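Local coordinates for activator of Hsp90 ATPase homologue 1/2-like C-terminal domain-containing protein (Nitrosomonas europaea, PDB 1XFS) that is of unknown function but belongs to the AHA1 family and may bind a hydrophobic ligand or a partner protein, at residues 16-21 and 127-132; 24-29 and 84-89. All coordinates share one frame; numbering follows the deposited sequence.

Interaction 1 (16-21 with 127-132) and interaction 2 (24-29 with 84-89) are joined through one run of chain: strand 11-18 turns directly into helix 22-30, and both reach the same antiparallel sheet. Interaction 1 is partly buried at the sheet's margin and works by backbone hydrogen bonds, with a salt bridge on its exposed side. Interaction 2 lies deeper, nearer the centre of the chain, and is almost wholly apolar, helix side chains meeting a strand two places beyond 127-134 in the sheet. The two contacts touch where Val-25 packs on Val-20 and on Thr-127, and where Leu-29 reaches the ring of Tyr-129.

Interaction 1: residues 16-21 and 127-132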
ATOM      1  N   ARG A  16      -8.820 -19.880  11.642  1.00 19.02           N
ATOM      2  CA  ARG A  16      -8.307 -21.033  12.370  1.00 18.93           C
ATOM      3  C   ARG A  16      -8.087 -20.716  13.845  1.00 20.61           C
ATOM      4  O   ARG A  16      -7.933 -19.555  14.225  1.00 21.31           O
ATOM      5  CB  ARG A  16      -6.986 -21.498  11.745  1.00 20.51           C
ATOM      6  CG  ARG A  16      -7.130 -22.091  10.342  1.00 21.12           C
ATOM      7  CD  ARG A  16      -7.665 -23.513  10.409  1.00 19.93           C
ATOM      8  NE  ARG A  16      -6.685 -24.396  11.032  1.00 20.76           N
ATOM      9  CZ  ARG A  16      -5.643 -24.922  10.394  1.00 19.50           C
ATOM     10  NH1 ARG A  16      -5.453 -24.664   9.107  1.00 21.62           N
ATOM     11  NH2 ARG A  16      -4.778 -25.685  11.046  1.00 22.32           N
ATOM     12  N   GLU A  17      -8.089 -21.753  14.675  1.00 19.68           N
ATOM     13  CA  GLU A  17      -7.862 -21.586  16.109  1.00 22.18           C
ATOM     14  C   GLU A  17      -6.566 -22.314  16.448  1.00 21.69           C
ATOM     15  O   GLU A  17      -6.451 -23.515  16.216  1.00 24.61           O
ATOM     16  CB  GLU A  17      -9.017 -22.200  16.910  1.00 22.96           C
ATOM     17  CG  GLU A  17     -10.389 -21.615  16.606  1.00 26.72           C
ATOM     18  CD  GLU A  17     -10.572 -20.211  17.154  1.00 29.19           C
ATOM     19  OE1 GLU A  17     -11.619 -19.594  16.864  1.00 30.88           O
ATOM     20  OE2 GLU A  17      -9.680 -19.725  17.880  1.00 30.69           O
ATOM     21  N   LEU A  18      -5.586 -21.589  16.980  1.00 21.51           N
ATOM     22  CA  LEU A  18      -4.309 -22.195  17.347  1.00 21.08           C
ATOM     23  C   LEU A  18      -4.152 -22.228  18.860  1.00 21.27           C
ATOM     24  O   LEU A  18      -4.415 -21.236  19.535  1.00 19.78           O
ATOM     25  CB  LEU A  18      -3.134 -21.421  16.740  1.00 21.95           C
ATOM     26  CG  LEU A  18      -2.994 -21.388  15.216  1.00 23.75           C
ATOM     27  CD1 LEU A  18      -3.995 -20.408  14.634  1.00 25.23           C
ATOM     28  CD2 LEU A  18      -1.576 -20.974  14.845  1.00 24.83           C
ATOM     29  N   ALA A  19      -3.717 -23.371  19.386  1.00 19.91           N
ATOM     30  CA  ALA A  19      -3.528 -23.530  20.825  1.00 19.62           C
ATOM     31  C   ALA A  19      -2.159 -22.998  21.236  1.00 19.46           C
ATOM     32  O   ALA A  19      -1.346 -23.708  21.834  1.00 19.90           O
ATOM     33  CB  ALA A  19      -3.663 -24.998  21.206  1.00 20.17           C
ATOM     34  N   VAL A  20      -1.925 -21.732  20.908  1.00 17.35           N
ATOM     35  CA  VAL A  20      -0.678 -21.050  21.200  1.00 17.41           C
ATOM     36  C   VAL A  20      -1.021 -19.603  21.542  1.00 15.78           C
ATOM     37  O   VAL A  20      -1.956 -19.035  20.981  1.00 16.05           O
ATOM     38  CB  VAL A  20       0.253 -21.077  19.960  1.00 18.77           C
ATOM     39  CG1 VAL A  20       1.473 -20.208  20.186  1.00 20.40           C
ATOM     40  CG2 VAL A  20       0.665 -22.512  19.663  1.00 20.98           C
ATOM     41  N   PRO A  21      -0.286 -18.998  22.488  1.00 16.40           N
ATOM     42  CA  PRO A  21      -0.527 -17.607  22.893  1.00 15.34           C
ATOM     43  C   PRO A  21      -0.265 -16.627  21.746  1.00 14.30           C
ATOM     44  O   PRO A  21       0.553 -16.895  20.868  1.00 13.72           O
ATOM     45  CB  PRO A  21       0.440 -17.418  24.061  1.00 16.51           C
ATOM     46  CG  PRO A  21       1.571 -18.322  23.689  1.00 19.90           C
ATOM     47  CD  PRO A  21       0.846 -19.564  23.240  1.00 16.56           C
ATOM     48  N   THR A 127      -5.015 -18.592  20.309  1.00 15.07           N
ATOM     49  CA  THR A 127      -5.190 -17.425  19.456  1.00 15.03           C
ATOM     50  C   THR A 127      -6.088 -17.731  18.269  1.00 16.05           C
ATOM     51  O   THR A 127      -5.967 -18.783  17.636  1.00 15.93           O
ATOM     52  CB  THR A 127      -3.842 -16.918  18.897  1.00 16.38           C
ATOM     53  OG1 THR A 127      -2.905 -16.771  19.967  1.00 15.68           O
ATOM     54  CG2 THR A 127      -4.028 -15.564  18.208  1.00 18.32           C
ATOM     55  N   ARG A 128      -6.999 -16.810  17.975  1.00 15.19           N
ATOM     56  CA  ARG A 128      -7.887 -16.963  16.836  1.00 16.62           C
ATOM     57  C   ARG A 128      -7.164 -16.277  15.681  1.00 15.85           C
ATOM     58  O   ARG A 128      -6.810 -15.099  15.771  1.00 15.54           O
ATOM     59  CB  ARG A 128      -9.237 -16.297  17.110  1.00 18.51           C
ATOM     60  CG  ARG A 128     -10.235 -16.426  15.971  1.00 22.52           C
ATOM     61  CD  ARG A 128     -11.630 -16.085  16.454  1.00 27.99           C
ATOM     62  NE  ARG A 128     -12.000 -16.919  17.595  1.00 33.93           N
ATOM     63  CZ  ARG A 128     -13.173 -16.870  18.213  1.00 36.05           C
ATOM     64  NH1 ARG A 128     -14.108 -16.023  17.805  1.00 37.67           N
ATOM     65  NH2 ARG A 128     -13.413 -17.674  19.242  1.00 37.79           N
ATOM     66  N   TYR A 129      -6.929 -17.032  14.614  1.00 16.73           N
ATOM     67  CA  TYR A 129      -6.227 -16.534  13.436  1.00 18.22           C
ATOM     68  C   TYR A 129      -7.166 -16.370  12.257  1.00 18.94           C
ATOM     69  O   TYR A 129      -7.855 -17.308  11.865  1.00 18.37           O
ATOM     70  CB  TYR A 129      -5.096 -17.505  13.065  1.00 20.02           C
ATOM     71  CG  TYR A 129      -4.429 -17.234  11.728  1.00 24.10           C
ATOM     72  CD1 TYR A 129      -5.020 -17.645  10.532  1.00 25.87           C
ATOM     73  CD2 TYR A 129      -3.216 -16.555  11.658  1.00 26.33           C
ATOM     74  CE1 TYR A 129      -4.422 -17.382   9.301  1.00 27.78           C
ATOM     75  CE2 TYR A 129      -2.606 -16.287  10.429  1.00 28.40           C
ATOM     76  CZ  TYR A 129      -3.214 -16.702   9.257  1.00 28.20           C
ATOM     77  OH  TYR A 129      -2.632 -16.431   8.039  1.00 31.52           O
ATOM     78  N   THR A 130      -7.188 -15.173  11.684  1.00 18.92           N
ATOM     79  CA  THR A 130      -8.038 -14.911  10.538  1.00 20.17           C
ATOM     80  C   THR A 130      -7.168 -14.321   9.427  1.00 20.04           C
ATOM     81  O   THR A 130      -6.468 -13.332   9.640  1.00 20.00           O
ATOM     82  CB  THR A 130      -9.177 -13.930  10.914  1.00 21.65           C
ATOM     83  OG1 THR A 130      -9.972 -14.503  11.962  1.00 23.37           O
ATOM     84  CG2 THR A 130     -10.069 -13.652   9.717  1.00 22.95           C
ATOM     85  N   ALA A 131      -7.189 -14.951   8.257  1.00 19.70           N
ATOM     86  CA  ALA A 131      -6.397 -14.475   7.124  1.00 20.13           C
ATOM     87  C   ALA A 131      -7.289 -14.206   5.919  1.00 20.44           C
ATOM     88  O   ALA A 131      -8.103 -15.047   5.538  1.00 22.26           O
ATOM     89  CB  ALA A 131      -5.323 -15.504   6.756  1.00 20.44           C
ATOM     90  N   CYS A 132      -7.140 -13.026   5.328  1.00 19.26           N
ATOM     91  CA  CYS A 132      -7.926 -12.653   4.159  1.00 17.60           C
ATOM     92  C   CYS A 132      -6.977 -12.220   3.056  1.00 17.09           C
ATOM     93  O   CYS A 132      -6.073 -11.415   3.286  1.00 15.92           O
ATOM     94  CB  CYS A 132      -8.887 -11.498   4.482  1.00 19.04           C
ATOM     95  SG  CYS A 132      -9.835 -10.874   3.049  1.00 25.77           S
TER
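Four backbone hydrogen bonds tie strand 16-18 to strand 127-132 in antiparallel register. Arg-16 and Tyr-129 form one hydrogen-bonded pair, with Tyr-129 N 2.7 Å from Arg-16 O and the return bond from Arg-16 N to Tyr-129 O. Leu-18 and Thr-127 form the next, exchanging bonds in both directions; the N-H of Leu-18 meets Thr-127 O almost straight, at 173°. Between them sits the non-hydrogen-bonded pair Glu-17 and Arg-128, whose side chains run side by side on the same face. Glu-17 bends at chi2 and brings OE1 2.8 Å from NE of Arg-128, a salt bridge made through NE with the carboxylate and guanidinium planes nearly perpendicular (85°). OE2 lies back over the base of the arginine, 3.5 Å from Arg-128 CB.

Leu-18 and Tyr-129 project from the opposite face, also side by side, and the leucine's CD1 packs 3.5 Å from Tyr-129 CB. Beyond the strand the chain swings through an inverse gamma turn centred on Ala-19, bringing Val-20 O to the hydroxyl of Thr-127. With OG1 placed beside its own backbone N (chi1 -50°), Thr-127 donates to Val-20 O at 2.7 Å, in the plane of that carbonyl, and so pins the chain just ahead of Pro-21, the residue at the N-cap position of helix 22-30.

Helix 149-167 covers the Leu-18 and Tyr-129 face: Ile-157 packs on the tyrosine, while the guanidinium of Arg-16, turned away from Tyr-129, bonds to Gly-154 O and Thr-158 OG1. On its other edge strand 127-134 pairs with strand 115-122. Pairing of the first strand, at the edge of the sheet, with the last, and a long C-terminal helix across the concave face are characteristic of the Bet v 1-like helix-grip fold.

Interaction 2: residues 24-29 and 84-89; sequences LVWRGL and KRLIWT
The indole of Trp-26 reaches from helix 24-29 to the start of strand 85-89 and meets it with the far end of its six-membered ring. CG stands anti to the backbone N (chi1 -178°), which extends the ring away from the helix. Arg-85 O comes to the ring edge, near its plane, 3.6 Å from Trp-26 CH2. Leu-86 crosses the indole obliquely: its CB lies 3.9 Å from Trp-26 CZ3, and its CD1 also touches CH2. The other methyl, CD2, turns to the next turn of the helix, where it lies 3.9 Å from Leu-29 O and 4.3 Å from Leu-29 CB. Leu-86 is thus shared between two helix residues, and its CG also lies at the edge of the Trp-88 ring.

Val-80, Asp-82 and Glu-83 also touch Trp-26, so the indole spans the turn between strands 70-81 and 85-89, where Lys-84 and Arg-85 face Thr-81 in a classic beta bulge. An alanine at Trp-26 would lose the ring's contacts with Leu-86 and Arg-85 O and would probably loosen the packing of the helix on this turn. The axes of helix 24-29 and strand 85-89 run 12° apart, with a closest approach of 10.5 Å. Helix 22-30 is the first of the short helices that follow the first strand in a helix-grip fold, packed here on the sheet.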
ATOM      1  N   LEU A  24       3.384 -15.491  20.850  1.00 13.26           N
ATOM      2  CA  LEU A  24       4.168 -16.446  20.073  1.00 14.41           C
ATOM      3  C   LEU A  24       3.740 -16.473  18.613  1.00 13.01           C
ATOM      4  O   LEU A  24       4.580 -16.534  17.718  1.00 12.33           O
ATOM      5  CB  LEU A  24       4.048 -17.849  20.665  1.00 16.45           C
ATOM      6  CG  LEU A  24       4.713 -18.056  22.021  1.00 21.08           C
ATOM      7  CD1 LEU A  24       4.537 -19.512  22.430  1.00 21.87           C
ATOM      8  CD2 LEU A  24       6.192 -17.697  21.948  1.00 22.27           C
ATOM      9  N   VAL A  25       2.431 -16.438  18.376  1.00 12.11           N
ATOM     10  CA  VAL A  25       1.912 -16.446  17.017  1.00 10.86           C
ATOM     11  C   VAL A  25       2.453 -15.230  16.277  1.00 11.25           C
ATOM     12  O   VAL A  25       2.880 -15.327  15.120  1.00 10.19           O
ATOM     13  CB  VAL A  25       0.368 -16.410  17.002  1.00 10.92           C
ATOM     14  CG1 VAL A  25      -0.145 -16.291  15.567  1.00 10.53           C
ATOM     15  CG2 VAL A  25      -0.180 -17.677  17.649  1.00 14.47           C
ATOM     16  N   TRP A  26       2.453 -14.087  16.951  1.00 11.67           N
ATOM     17  CA  TRP A  26       2.954 -12.873  16.330  1.00  9.99           C
ATOM     18  C   TRP A  26       4.406 -13.037  15.915  1.00 10.63           C
ATOM     19  O   TRP A  26       4.789 -12.604  14.836  1.00 10.09           O
ATOM     20  CB  TRP A  26       2.814 -11.686  17.280  1.00 10.34           C
ATOM     21  CG  TRP A  26       3.267 -10.391  16.664  1.00 10.28           C
ATOM     22  CD1 TRP A  26       4.411  -9.704  16.943  1.00 10.52           C
ATOM     23  CD2 TRP A  26       2.572  -9.627  15.666  1.00  9.96           C
ATOM     24  NE1 TRP A  26       4.473  -8.551  16.185  1.00 11.89           N
ATOM     25  CE2 TRP A  26       3.354  -8.482  15.395  1.00 10.87           C
ATOM     26  CE3 TRP A  26       1.360  -9.798  14.979  1.00  9.27           C
ATOM     27  CZ2 TRP A  26       2.965  -7.508  14.464  1.00 11.74           C
ATOM     28  CZ3 TRP A  26       0.971  -8.823  14.048  1.00  9.74           C
ATOM     29  CH2 TRP A  26       1.774  -7.697  13.806  1.00 10.37           C
ATOM     30  N   ARG A  27       5.219 -13.660  16.761  1.00 10.86           N
ATOM     31  CA  ARG A  27       6.617 -13.852  16.406  1.00 11.32           C
ATOM     32  C   ARG A  27       6.729 -14.767  15.188  1.00 11.51           C
ATOM     33  O   ARG A  27       7.570 -14.554  14.309  1.00 10.93           O
ATOM     34  CB  ARG A  27       7.405 -14.429  17.583  1.00 12.94           C
ATOM     35  CG  ARG A  27       7.490 -13.477  18.768  1.00 15.40           C
ATOM     36  CD  ARG A  27       8.309 -14.073  19.898  1.00 21.18           C
ATOM     37  NE  ARG A  27       9.671 -14.361  19.465  1.00 23.08           N
ATOM     38  CZ  ARG A  27      10.599 -14.922  20.235  1.00 29.11           C
ATOM     39  NH1 ARG A  27      10.311 -15.260  21.484  1.00 28.36           N
ATOM     40  NH2 ARG A  27      11.818 -15.141  19.756  1.00 28.84           N
ATOM     41  N   GLY A  28       5.872 -15.780  15.122  1.00 13.08           N
ATOM     42  CA  GLY A  28       5.903 -16.684  13.986  1.00 11.69           C
ATOM     43  C   GLY A  28       5.580 -15.983  12.675  1.00 11.46           C
ATOM     44  O   GLY A  28       6.113 -16.331  11.623  1.00 12.59           O
ATOM     45  N   LEU A  29       4.709 -14.983  12.736  1.00 11.27           N
ATOM     46  CA  LEU A  29       4.311 -14.240  11.548  1.00 11.65           C
ATOM     47  C   LEU A  29       5.288 -13.163  11.114  1.00 10.42           C
ATOM     48  O   LEU A  29       5.256 -12.727   9.963  1.00 11.56           O
ATOM     49  CB  LEU A  29       2.953 -13.577  11.787  1.00 13.07           C
ATOM     50  CG  LEU A  29       1.744 -14.508  11.795  1.00 17.83           C
ATOM     51  CD1 LEU A  29       0.571 -13.803  12.448  1.00 19.29           C
ATOM     52  CD2 LEU A  29       1.413 -14.917  10.369  1.00 19.81           C
ATOM     53  N   LYS A  84      -1.811  -7.963  16.804  1.00  9.26           N
ATOM     54  CA  LYS A  84      -3.196  -7.701  16.454  1.00  8.82           C
ATOM     55  C   LYS A  84      -3.479  -7.783  14.963  1.00  9.05           C
ATOM     56  O   LYS A  84      -4.343  -8.547  14.532  1.00 10.96           O
ATOM     57  CB  LYS A  84      -3.587  -6.315  16.981  1.00 11.06           C
ATOM     58  CG  LYS A  84      -4.945  -5.809  16.518  1.00 14.09           C
ATOM     59  CD  LYS A  84      -6.074  -6.705  16.985  1.00 20.26           C
ATOM     60  CE  LYS A  84      -7.408  -6.202  16.457  1.00 25.43           C
ATOM     61  NZ  LYS A  84      -7.660  -4.782  16.836  1.00 29.04           N
ATOM     62  N   ARG A  85      -2.754  -6.999  14.175  1.00 10.24           N
ATOM     63  CA  ARG A  85      -2.991  -6.992  12.738  1.00  9.69           C
ATOM     64  C   ARG A  85      -1.732  -6.776  11.907  1.00  9.64           C
ATOM     65  O   ARG A  85      -0.926  -5.896  12.190  1.00  9.44           O
ATOM     66  CB  ARG A  85      -4.029  -5.915  12.387  1.00 10.96           C
ATOM     67  CG  ARG A  85      -4.491  -5.971  10.936  1.00 12.78           C
ATOM     68  CD  ARG A  85      -5.453  -4.847  10.576  1.00 16.64           C
ATOM     69  NE  ARG A  85      -6.730  -4.938  11.273  1.00 21.40           N
ATOM     70  CZ  ARG A  85      -7.024  -4.290  12.397  1.00 22.20           C
ATOM     71  NH1 ARG A  85      -6.128  -3.491  12.964  1.00 22.73           N
ATOM     72  NH2 ARG A  85      -8.221  -4.436  12.956  1.00 25.30           N
ATOM     73  N   LEU A  86      -1.573  -7.605  10.882  1.00  8.49           N
ATOM     74  CA  LEU A  86      -0.443  -7.510   9.980  1.00  7.37           C
ATOM     75  C   LEU A  86      -0.997  -7.473   8.566  1.00  5.87           C
ATOM     76  O   LEU A  86      -1.808  -8.313   8.187  1.00  8.58           O
ATOM     77  CB  LEU A  86       0.473  -8.722  10.137  1.00  9.06           C
ATOM     78  CG  LEU A  86       1.772  -8.680   9.334  1.00  8.23           C
ATOM     79  CD1 LEU A  86       2.633  -7.499   9.793  1.00  9.20           C
ATOM     80  CD2 LEU A  86       2.523  -9.987   9.548  1.00  8.34           C
ATOM     81  N   ILE A  87      -0.578  -6.482   7.795  1.00  5.77           N
ATOM     82  CA  ILE A  87      -1.036  -6.364   6.418  1.00  6.74           C
ATOM     83  C   ILE A  87       0.146  -6.146   5.507  1.00  7.73           C
ATOM     84  O   ILE A  87       0.977  -5.277   5.767  1.00  8.36           O
ATOM     85  CB  ILE A  87      -1.997  -5.163   6.221  1.00  6.14           C
ATOM     86  CG1 ILE A  87      -3.239  -5.310   7.126  1.00  8.64           C
ATOM     87  CG2 ILE A  87      -2.424  -5.071   4.745  1.00  5.45           C
ATOM     88  CD1 ILE A  87      -4.276  -4.195   6.950  1.00  8.90           C
ATOM     89  N   TRP A  88       0.251  -6.955   4.457  1.00  7.44           N
ATOM     90  CA  TRP A  88       1.334  -6.778   3.490  1.00  9.14           C
ATOM     91  C   TRP A  88       0.734  -6.943   2.105  1.00  8.38           C
ATOM     92  O   TRP A  88      -0.334  -7.536   1.948  1.00  9.62           O
ATOM     93  CB  TRP A  88       2.474  -7.785   3.726  1.00 12.04           C
ATOM     94  CG  TRP A  88       2.117  -9.223   3.525  1.00 16.88           C
ATOM     95  CD1 TRP A  88       2.107  -9.914   2.343  1.00 21.43           C
ATOM     96  CD2 TRP A  88       1.725 -10.153   4.536  1.00 21.90           C
ATOM     97  NE1 TRP A  88       1.735 -11.217   2.562  1.00 25.23           N
ATOM     98  CE2 TRP A  88       1.492 -11.390   3.896  1.00 23.37           C
ATOM     99  CE3 TRP A  88       1.548 -10.062   5.922  1.00 25.22           C
ATOM    100  CZ2 TRP A  88       1.085 -12.530   4.598  1.00 27.92           C
ATOM    101  CZ3 TRP A  88       1.144 -11.196   6.619  1.00 28.77           C
ATOM    102  CH2 TRP A  88       0.918 -12.414   5.955  1.00 29.41           C
ATOM    103  N   THR A  89       1.394  -6.386   1.101  1.00  7.86           N
ATOM    104  CA  THR A  89       0.877  -6.478  -0.250  1.00  7.11           C
ATOM    105  C   THR A  89       1.977  -6.795  -1.251  1.00  8.56           C
ATOM    106  O   THR A  89       3.140  -6.468  -1.026  1.00  9.34           O
ATOM    107  CB  THR A  89       0.200  -5.148  -0.677  1.00  8.29           C
ATOM    108  OG1 THR A  89      -0.377  -5.304  -1.981  1.00  7.39           O
ATOM    109  CG2 THR A  89       1.212  -3.996  -0.714  1.00  6.32           C
TER